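Local atomic coordinates of PixA inclusion body protein (PDB entry 4LZK), a protein that is of unknown function but belongs to the PixA family of bacterial inclusion body proteins. Residues G70-L84 against F175-A187. Residues are numbered along the deposited sequence; the frame is centred on the assembly and turned at random.
Sequences GNLGLKLNVGDKVSL and FGYFFWVWQAAAA
The C-terminal carboxylate oxygen OXT of Ala-187 takes a hydrogen bond from Val-78 N at 2.9 Å and a longer one from a water that also bonds Val-78 O. CG2 of Val-78, anti to its carbonyl carbon, lies against the same carboxylate, 3.7 Å from Ala-187 OXT. Leading up to this end, strand 72-76 runs parallel to the last part of strand 172-186. Leu-76 is bonded through its N to Ala-185 O and through its O to Ala-187 N; this O also accepts from Tyr-157 OH of the second subunit. Leu-74 likewise bridges Gln-183 O and Ala-185 N. At the other end Asn-71 O receives Gln-183 N at 2.9 Å, while Gly-73 N, within its own segment, shares that oxygen. Beside it the amides of Asn-71 and Gln-183 cross with planes 78° apart; Gln-183 OE1 is hydrogen-bonded to Ser-64 OG of a third subunit. On the buried face Leu-76, whose chi1 of 81° sets CG between its backbone N and carbonyl carbon, brings CD2 to 3.6 Å from Ala-186 CB. Leu-74 CD2 meets the edge of the Trp-182 ring near its plane, 4.5 Å from CZ3, and Thr-160 OG1 holds the indole NE1. A type II turn, Asn-77 to Asp-80, leads from strand 72-76 to strand 81-88 in the other sheet, whose Leu-84 CD2 approaches the Trp-182 ring obliquely, apolar packing between sheets consistent with a beta-sandwich.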
loop_
_atom_site.group_PDB
_atom_site.type_symbol
_atom_site.label_atom_id
_atom_site.label_comp_id
_atom_site.label_asym_id
_atom_site.label_seq_id
_atom_site.Cartn_x
_atom_site.Cartn_y
_atom_site.Cartn_z
ATOM N N GLY C 70 7.326 7.585 5.482
ATOM C CA GLY C 70 8.415 8.270 6.124
ATOM C C GLY C 70 9.020 7.492 7.307
ATOM O O GLY C 70 10.140 7.754 7.788
ATOM N N ASN C 71 8.247 6.514 7.783
ATOM C CA ASN C 71 8.660 5.591 8.801
ATOM C C ASN C 71 9.523 4.390 8.336
ATOM O O ASN C 71 10.177 3.696 9.170
ATOM C CB ASN C 71 7.369 5.068 9.474
ATOM C CG ASN C 71 7.639 4.296 10.693
ATOM O OD1 ASN C 71 7.886 4.868 11.765
ATOM N ND2 ASN C 71 7.593 2.954 10.552
ATOM N N LEU C 72 9.562 4.181 7.043
ATOM C CA LEU C 72 10.263 3.113 6.347
ATOM C C LEU C 72 9.873 1.681 6.731
ATOM O O LEU C 72 9.501 0.900 5.848
ATOM C CB LEU C 72 11.782 3.310 6.304
ATOM C CG LEU C 72 12.487 2.437 5.223
ATOM C CD1 LEU C 72 11.930 2.542 3.827
ATOM C CD2 LEU C 72 13.990 2.653 5.201
ATOM N N GLY C 73 9.940 1.325 8.012
ATOM C CA GLY C 73 9.618 -0.076 8.398
ATOM C C GLY C 73 10.624 -1.025 7.771
ATOM O O GLY C 73 10.275 -2.087 7.208
ATOM N N LEU C 74 11.905 -0.663 7.814
ATOM C CA LEU C 74 12.938 -1.420 7.107
ATOM C C LEU C 74 13.189 -2.736 7.835
ATOM O O LEU C 74 13.251 -2.782 9.063
ATOM C CB LEU C 74 14.236 -0.638 7.098
ATOM C CG LEU C 74 15.399 -1.192 6.346
ATOM C CD1 LEU C 74 15.200 -1.319 4.836
ATOM C CD2 LEU C 74 16.665 -0.352 6.653
ATOM N N LYS C 75 13.301 -3.795 7.079
ATOM C CA LYS C 75 13.672 -5.089 7.676
ATOM C C LYS C 75 14.805 -5.618 6.912
ATOM O O LYS C 75 14.710 -5.761 5.717
ATOM C CB LYS C 75 12.537 -6.077 7.626
ATOM C CG LYS C 75 11.428 -5.710 8.558
ATOM C CD LYS C 75 10.167 -6.322 8.094
ATOM C CE LYS C 75 9.183 -6.552 9.214
ATOM N NZ LYS C 75 9.438 -7.921 9.775
ATOM N N LEU C 76 15.900 -5.936 7.575
ATOM C CA LEU C 76 17.042 -6.416 6.836
ATOM C C LEU C 76 17.843 -7.510 7.626
ATOM O O LEU C 76 17.385 -7.975 8.646
ATOM C CB LEU C 76 17.903 -5.235 6.398
ATOM C CG LEU C 76 18.902 -4.573 7.374
ATOM C CD1 LEU C 76 19.310 -3.154 6.916
ATOM C CD2 LEU C 76 18.497 -4.511 8.785
ATOM N N ASN C 77 18.964 -7.929 7.097
ATOM C CA ASN C 77 19.794 -8.973 7.718
ATOM C C ASN C 77 20.903 -8.389 8.594
ATOM O O ASN C 77 21.564 -7.434 8.176
ATOM C CB ASN C 77 20.395 -9.916 6.663
ATOM C CG ASN C 77 19.403 -10.310 5.589
ATOM O OD1 ASN C 77 18.699 -11.328 5.742
ATOM N ND2 ASN C 77 19.337 -9.493 4.464
ATOM N N VAL C 78 21.102 -8.929 9.808
ATOM C CA VAL C 78 22.343 -8.624 10.499
ATOM C C VAL C 78 23.532 -8.786 9.534
ATOM O O VAL C 78 23.663 -9.804 8.850
ATOM C CB VAL C 78 22.524 -9.539 11.724
ATOM C CG1 VAL C 78 23.908 -9.377 12.337
ATOM C CG2 VAL C 78 21.438 -9.292 12.686
ATOM N N GLY C 79 24.435 -7.847 9.502
ATOM C CA GLY C 79 25.480 -7.840 8.512
ATOM C C GLY C 79 25.333 -6.798 7.405
ATOM O O GLY C 79 26.321 -6.338 6.878
ATOM N N ASP C 80 24.094 -6.450 7.036
ATOM C CA ASP C 80 23.826 -5.540 5.943
ATOM C C ASP C 80 24.301 -4.153 6.333
ATOM O O ASP C 80 24.063 -3.688 7.465
ATOM C CB ASP C 80 22.334 -5.516 5.601
ATOM C CG ASP C 80 21.841 -6.879 4.952
ATOM O OD1 ASP C 80 22.738 -7.766 4.688
ATOM O OD2 ASP C 80 20.591 -7.061 4.769
ATOM N N LYS C 81 24.972 -3.511 5.377
ATOM C CA LYS C 81 25.360 -2.139 5.474
ATOM C C LYS C 81 24.229 -1.210 5.000
ATOM O O LYS C 81 23.449 -1.582 4.133
ATOM C CB LYS C 81 26.584 -1.904 4.587
ATOM C CG LYS C 81 27.652 -2.967 4.872
ATOM C CD LYS C 81 29.073 -2.590 4.432
ATOM C CE LYS C 81 29.477 -3.175 3.057
ATOM N NZ LYS C 81 30.624 -2.405 2.468
ATOM N N VAL C 82 24.140 -0.015 5.568
ATOM C CA VAL C 82 23.104 0.949 5.097
ATOM C C VAL C 82 23.779 2.291 4.868
ATOM O O VAL C 82 24.873 2.524 5.424
ATOM C CB VAL C 82 21.922 1.104 6.021
ATOM C CG1 VAL C 82 21.139 -0.189 6.142
ATOM C CG2 VAL C 82 22.365 1.617 7.400
ATOM N N SER C 83 23.261 3.065 3.940
ATOM C CA SER C 83 23.841 4.365 3.651
ATOM C C SER C 83 22.656 5.265 3.409
ATOM O O SER C 83 21.851 4.991 2.504
ATOM C CB SER C 83 24.750 4.317 2.426
ATOM O OG SER C 83 25.246 5.665 2.139
ATOM N N LEU C 84 22.540 6.315 4.237
ATOM C CA LEU C 84 21.371 7.166 4.313
ATOM C C LEU C 84 21.736 8.559 3.801
ATOM O O LEU C 84 22.754 9.129 4.229
ATOM C CB LEU C 84 20.818 7.268 5.733
ATOM C CG LEU C 84 19.731 8.294 5.977
ATOM C CD1 LEU C 84 18.415 7.822 5.274
ATOM C CD2 LEU C 84 19.477 8.529 7.442
ATOM N N PHE C 175 16.264 27.893 7.902
ATOM C CA PHE C 175 14.915 27.991 8.376
ATOM C C PHE C 175 14.776 27.347 9.757
ATOM O O PHE C 175 14.140 27.924 10.645
ATOM C CB PHE C 175 13.983 27.336 7.399
ATOM C CG PHE C 175 12.517 27.475 7.737
ATOM C CD1 PHE C 175 11.827 28.651 7.414
ATOM C CD2 PHE C 175 11.810 26.445 8.354
ATOM C CE1 PHE C 175 10.466 28.772 7.680
ATOM C CE2 PHE C 175 10.454 26.583 8.660
ATOM C CZ PHE C 175 9.793 27.760 8.339
ATOM N N GLY C 176 15.276 26.110 9.911
ATOM C CA GLY C 176 15.254 25.436 11.196
ATOM C C GLY C 176 15.918 24.055 11.241
ATOM O O GLY C 176 16.357 23.537 10.209
ATOM N N TYR C 177 16.019 23.510 12.453
ATOM C CA TYR C 177 16.538 22.172 12.643
ATOM C C TYR C 177 15.412 21.247 13.084
ATOM O O TYR C 177 14.635 21.581 13.960
ATOM C CB TYR C 177 17.675 22.095 13.620
ATOM C CG TYR C 177 18.852 22.959 13.283
ATOM C CD1 TYR C 177 19.844 22.500 12.404
ATOM C CD2 TYR C 177 18.989 24.250 13.857
ATOM C CE1 TYR C 177 20.946 23.288 12.065
ATOM C CE2 TYR C 177 20.086 25.042 13.548
ATOM C CZ TYR C 177 21.070 24.566 12.690
ATOM O OH TYR C 177 22.187 25.317 12.421
ATOM N N PHE C 178 15.318 20.085 12.456
ATOM C CA PHE C 178 14.195 19.222 12.615
ATOM C C PHE C 178 14.657 17.771 12.709
ATOM O O PHE C 178 15.773 17.485 12.376
ATOM C CB PHE C 178 13.272 19.293 11.376
ATOM C CG PHE C 178 12.683 20.627 11.115
ATOM C CD1 PHE C 178 11.517 20.996 11.672
ATOM C CD2 PHE C 178 13.304 21.508 10.253
ATOM C CE1 PHE C 178 10.906 22.251 11.396
ATOM C CE2 PHE C 178 12.733 22.743 9.967
ATOM C CZ PHE C 178 11.524 23.127 10.537
ATOM N N PHE C 179 13.815 16.877 13.312
ATOM C CA PHE C 179 14.056 15.481 13.257
ATOM C C PHE C 179 12.807 14.654 13.118
ATOM O O PHE C 179 11.708 15.080 13.540
ATOM C CB PHE C 179 14.820 15.017 14.487
ATOM C CG PHE C 179 13.961 14.828 15.714
ATOM C CD1 PHE C 179 13.673 15.893 16.521
ATOM C CD2 PHE C 179 13.543 13.550 16.115
ATOM C CE1 PHE C 179 12.888 15.724 17.686
ATOM C CE2 PHE C 179 12.747 13.398 17.249
ATOM C CZ PHE C 179 12.455 14.500 18.057
ATOM N N TRP C 180 12.961 13.477 12.528
ATOM C CA TRP C 180 11.863 12.528 12.438
ATOM C C TRP C 180 12.360 11.163 12.923
ATOM O O TRP C 180 13.602 10.920 13.030
ATOM C CB TRP C 180 11.353 12.397 11.048
ATOM C CG TRP C 180 12.141 11.492 10.105
ATOM C CD1 TRP C 180 11.879 10.170 9.865
ATOM C CD2 TRP C 180 13.254 11.823 9.282
ATOM N NE1 TRP C 180 12.719 9.688 8.960
ATOM C CE2 TRP C 180 13.637 10.633 8.605
ATOM C CE3 TRP C 180 13.983 12.981 9.047
ATOM C CZ2 TRP C 180 14.707 10.585 7.693
ATOM C CZ3 TRP C 180 15.042 12.935 8.159
ATOM C CH2 TRP C 180 15.412 11.749 7.494
ATOM N N VAL C 181 11.430 10.282 13.245
ATOM C CA VAL C 181 11.780 8.986 13.719
ATOM C C VAL C 181 11.304 7.988 12.728
ATOM O O VAL C 181 10.170 8.100 12.215
ATOM C CB VAL C 181 11.121 8.747 15.079
ATOM C CG1 VAL C 181 11.354 7.374 15.615
ATOM C CG2 VAL C 181 11.571 9.805 16.066
ATOM N N TRP C 182 12.133 6.986 12.455
ATOM C CA TRP C 182 11.799 5.917 11.569
ATOM C C TRP C 182 12.130 4.608 12.244
ATOM O O TRP C 182 12.774 4.605 13.291
ATOM C CB TRP C 182 12.505 6.109 10.228
ATOM C CG TRP C 182 13.956 6.316 10.205
ATOM C CD1 TRP C 182 14.638 7.443 10.487
ATOM C CD2 TRP C 182 14.947 5.349 9.762
ATOM N NE1 TRP C 182 16.006 7.248 10.330
ATOM C CE2 TRP C 182 16.228 5.991 9.856
ATOM C CE3 TRP C 182 14.879 4.025 9.320
ATOM C CZ2 TRP C 182 17.394 5.354 9.558
ATOM C CZ3 TRP C 182 16.037 3.377 9.009
ATOM C CH2 TRP C 182 17.309 4.041 9.131
ATOM N N GLN C 183 11.739 3.504 11.653
ATOM C CA GLN C 183 11.795 2.202 12.318
ATOM C C GLN C 183 12.456 1.156 11.414
ATOM O O GLN C 183 12.275 1.135 10.183
ATOM C CB GLN C 183 10.353 1.702 12.687
ATOM C CG GLN C 183 9.519 2.742 13.379
ATOM C CD GLN C 183 8.044 2.347 13.563
ATOM O OE1 GLN C 183 7.430 1.784 12.672
ATOM N NE2 GLN C 183 7.491 2.665 14.731
ATOM N N ALA C 184 13.262 0.305 12.035
ATOM C CA ALA C 184 13.987 -0.701 11.321
ATOM C C ALA C 184 14.155 -1.944 12.261
ATOM O O ALA C 184 13.971 -1.832 13.483
ATOM C CB ALA C 184 15.311 -0.153 10.903
ATOM N N ALA C 185 14.415 -3.110 11.669
ATOM C CA ALA C 185 14.622 -4.365 12.349
ATOM C C ALA C 185 15.604 -5.197 11.537
ATOM O O ALA C 185 15.689 -5.113 10.320
ATOM C CB ALA C 185 13.333 -5.154 12.485
ATOM N N ALA C 186 16.345 -6.034 12.227
ATOM C CA ALA C 186 17.265 -6.921 11.592
ATOM C C ALA C 186 17.063 -8.298 12.146
ATOM O O ALA C 186 16.710 -8.427 13.325
ATOM C CB ALA C 186 18.717 -6.464 11.838
ATOM N N ALA C 187 17.260 -9.294 11.274
ATOM C CA ALA C 187 17.227 -10.700 11.640
ATOM C C ALA C 187 18.571 -11.353 11.310
ATOM O O ALA C 187 18.943 -12.231 12.115
ATOM C CB ALA C 187 16.145 -11.432 10.870
ATOM O OXT ALA C 187 19.255 -11.067 10.263
HETATM O O HOH W 1 21.967 -12.181 9.070
#